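Local structure of phosphoenolpyruvate--glycerone phosphotransferase (Enterococcus faecalis, 3B48) at the interface of chains A and B. The protein probably serves as the phosphoryl donor subunit (DhaM) of a dihydroxyacetone kinase complex, relaying phosphoryl groups from phosphoenolpyruvate by way of EI and HPr. Numbering follows the deposited sequence. Chains: chain A/B, Uncharacterized protein.

The interface of chains A and B. Residues chain A 69, 71-72, 77, 80, 97-101; chain B 104, 130-135.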
# COMPACT_ATOMS: atom_id res chain seq x y z
N ILE A 69 -2.42 -1.72 14.13
CA ILE A 69 -1.19 -2.03 13.37
C ILE A 69 -1.49 -2.37 11.91
O ILE A 69 -2.29 -3.28 11.64
CB ILE A 69 -0.29 -3.13 14.05
CG1 ILE A 69 0.42 -2.57 15.29
CG2 ILE A 69 0.78 -3.64 13.05
CD1 ILE A 69 -0.48 -2.25 16.49
N ALA A 71 0.54 -3.41 8.31
CA ALA A 71 1.79 -3.90 7.71
C ALA A 71 1.55 -4.23 6.25
O ALA A 71 0.41 -4.36 5.82
CB ALA A 71 2.28 -5.15 8.45
N ASP A 72 2.61 -4.39 5.47
CA ASP A 72 2.44 -4.80 4.08
C ASP A 72 2.81 -6.25 3.80
O ASP A 72 1.92 -7.07 3.59
CB ASP A 72 3.11 -3.85 3.06
CG ASP A 72 4.53 -3.44 3.46
OD1 ASP A 72 5.15 -4.13 4.30
OD2 ASP A 72 5.02 -2.42 2.91
N VAL A 77 4.77 -8.10 8.68
CA VAL A 77 3.76 -8.91 9.35
C VAL A 77 4.34 -9.77 10.50
O VAL A 77 3.81 -9.78 11.62
CB VAL A 77 2.99 -9.80 8.30
CG1 VAL A 77 2.18 -10.89 8.97
CG2 VAL A 77 2.06 -8.94 7.42
N SER A 80 5.43 -7.37 13.38
CA SER A 80 4.26 -6.86 14.10
C SER A 80 3.67 -7.88 15.04
O SER A 80 3.06 -7.53 16.04
CB SER A 80 3.15 -6.49 13.09
OG SER A 80 3.67 -5.74 12.01
N LEU A 97 -3.84 -5.96 15.42
CA LEU A 97 -3.31 -6.31 14.10
C LEU A 97 -4.47 -6.24 13.11
O LEU A 97 -5.41 -7.01 13.19
CB LEU A 97 -2.72 -7.73 14.15
CG LEU A 97 -1.50 -7.95 15.06
CD1 LEU A 97 -1.16 -9.46 15.27
CD2 LEU A 97 -0.32 -7.22 14.51
N VAL A 98 -4.40 -5.29 12.18
CA VAL A 98 -5.54 -5.07 11.33
C VAL A 98 -5.34 -5.81 10.04
O VAL A 98 -4.30 -5.64 9.35
CB VAL A 98 -5.84 -3.57 11.06
CG1 VAL A 98 -7.26 -3.43 10.42
CG2 VAL A 98 -5.77 -2.73 12.37
N ASP A 99 -6.33 -6.64 9.71
CA ASP A 99 -6.25 -7.48 8.52
C ASP A 99 -6.68 -6.63 7.34
O ASP A 99 -7.80 -6.75 6.89
CB ASP A 99 -7.11 -8.73 8.66
CG ASP A 99 -6.51 -9.93 7.91
OD1 ASP A 99 -5.25 -9.99 7.79
OD2 ASP A 99 -7.32 -10.81 7.46
N ALA A 100 -5.80 -5.74 6.89
CA ALA A 100 -6.14 -4.77 5.85
C ALA A 100 -4.94 -4.50 4.96
O ALA A 100 -3.83 -4.85 5.36
CB ALA A 100 -6.63 -3.48 6.48
N PRO A 101 -5.15 -3.90 3.75
CA PRO A 101 -4.04 -3.37 2.96
C PRO A 101 -3.36 -2.19 3.65
O PRO A 101 -4.05 -1.31 4.20
CB PRO A 101 -4.70 -2.88 1.67
CG PRO A 101 -6.15 -2.73 2.00
CD PRO A 101 -6.46 -3.72 3.07
N GLU B 104 0.54 -4.40 -1.75
CA GLU B 104 0.43 -5.84 -1.76
C GLU B 104 0.05 -6.43 -3.11
O GLU B 104 0.60 -7.44 -3.50
CB GLU B 104 -0.51 -6.33 -0.65
CG GLU B 104 -0.08 -5.89 0.77
CD GLU B 104 -0.71 -4.55 1.21
OE1 GLU B 104 -1.17 -3.74 0.36
OE2 GLU B 104 -0.77 -4.30 2.42
N GLY B 130 -4.32 -8.29 -0.24
CA GLY B 130 -4.33 -7.45 0.98
C GLY B 130 -4.28 -8.03 2.41
O GLY B 130 -3.98 -7.31 3.36
N LYS B 131 -4.57 -9.32 2.59
CA LYS B 131 -4.73 -9.84 3.96
C LYS B 131 -3.48 -10.53 4.50
O LYS B 131 -2.54 -10.87 3.76
CB LYS B 131 -5.96 -10.74 4.10
CG LYS B 131 -7.16 -10.24 3.34
CD LYS B 131 -8.13 -9.51 4.23
CE LYS B 131 -9.50 -9.52 3.58
NZ LYS B 131 -10.39 -8.51 4.19
N LYS B 132 -3.49 -10.73 5.81
CA LYS B 132 -2.27 -11.01 6.56
C LYS B 132 -2.46 -12.21 7.48
O LYS B 132 -1.49 -12.66 8.10
CB LYS B 132 -1.88 -9.78 7.42
CG LYS B 132 -2.18 -8.36 6.82
CD LYS B 132 -1.17 -7.99 5.80
CE LYS B 132 -1.68 -6.96 4.84
NZ LYS B 132 -1.01 -7.19 3.58
N GLY B 133 -3.69 -12.73 7.56
CA GLY B 133 -4.06 -13.75 8.56
C GLY B 133 -4.29 -13.11 9.92
O GLY B 133 -3.93 -13.69 10.96
N TRP B 134 -4.90 -11.92 9.92
CA TRP B 134 -5.05 -11.09 11.13
C TRP B 134 -6.51 -10.89 11.60
O TRP B 134 -7.43 -11.49 11.05
CB TRP B 134 -4.34 -9.74 10.96
CG TRP B 134 -2.86 -9.83 11.11
CD1 TRP B 134 -2.13 -10.95 11.46
CD2 TRP B 134 -1.91 -8.77 10.96
NE1 TRP B 134 -0.79 -10.64 11.50
CE2 TRP B 134 -0.63 -9.31 11.21
CE3 TRP B 134 -2.03 -7.41 10.63
CZ2 TRP B 134 0.56 -8.52 11.17
CZ3 TRP B 134 -0.84 -6.63 10.57
CH2 TRP B 134 0.42 -7.19 10.84
N ASN B 135 -6.67 -10.05 12.62
CA ASN B 135 -7.94 -9.75 13.31
C ASN B 135 -7.78 -8.51 14.19
O ASN B 135 -8.62 -7.59 14.19
CB ASN B 135 -8.42 -10.97 14.18
OXT ASN B 135 -6.78 -8.41 14.92
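The C-terminal tail of chain B crosses to chain A and plugs its penultimate residue, B:Trp134, between helix 74-86 and the end of strand 95-97. The indole of B:Trp134 is the tight part. A:Leu97 crosses it at about a right angle, with CB over the five-membered ring and CD2 3.7 Å from the centroid of the six-membered ring. The opposite face is backed by CB of its own chain's B:Lys132. The benzo tip, B:Trp134 CH2, lies 3.6 Å from A:Ala71 CB, with A:Ser80 CB nearby; A:Val77 CG1, anti to its backbone N (chi1 166°), touches B:Trp134 CZ2 at 3.6 Å. A:Asp99 clasps the tail's backbone: OD1 accepts B:Lys132 N at 2.8 Å, from 26° above the carboxylate plane, and more weakly B:Trp134 N. The B:Lys132 chain, bent at chi2 (-78°), passes A:Val77 CG2 and brings NZ 2.9 Å from A:Asp72 O, on a carbonyl lone pair. B:Lys132 NZ also forms a salt bridge within its own chain, to B:Glu104 OE2 (3.1 Å), which may steady its charge. The flanks are looser: B:Lys131 crosses A:Asp99 at about a right angle, its ammonium NZ 5.0 Å from A:Asp99 OD2, too far for a salt bridge. B:Asn135, its side chain incomplete, bonds weakly from N to A:Leu97 O, but its OXT crowds that oxygen at 2.6 Å, a repulsive pair suggesting an uncertainly placed terminus. Repeated by two-fold symmetry, this exchange of tails anchors each subunit in its partner and fastens the homodimer.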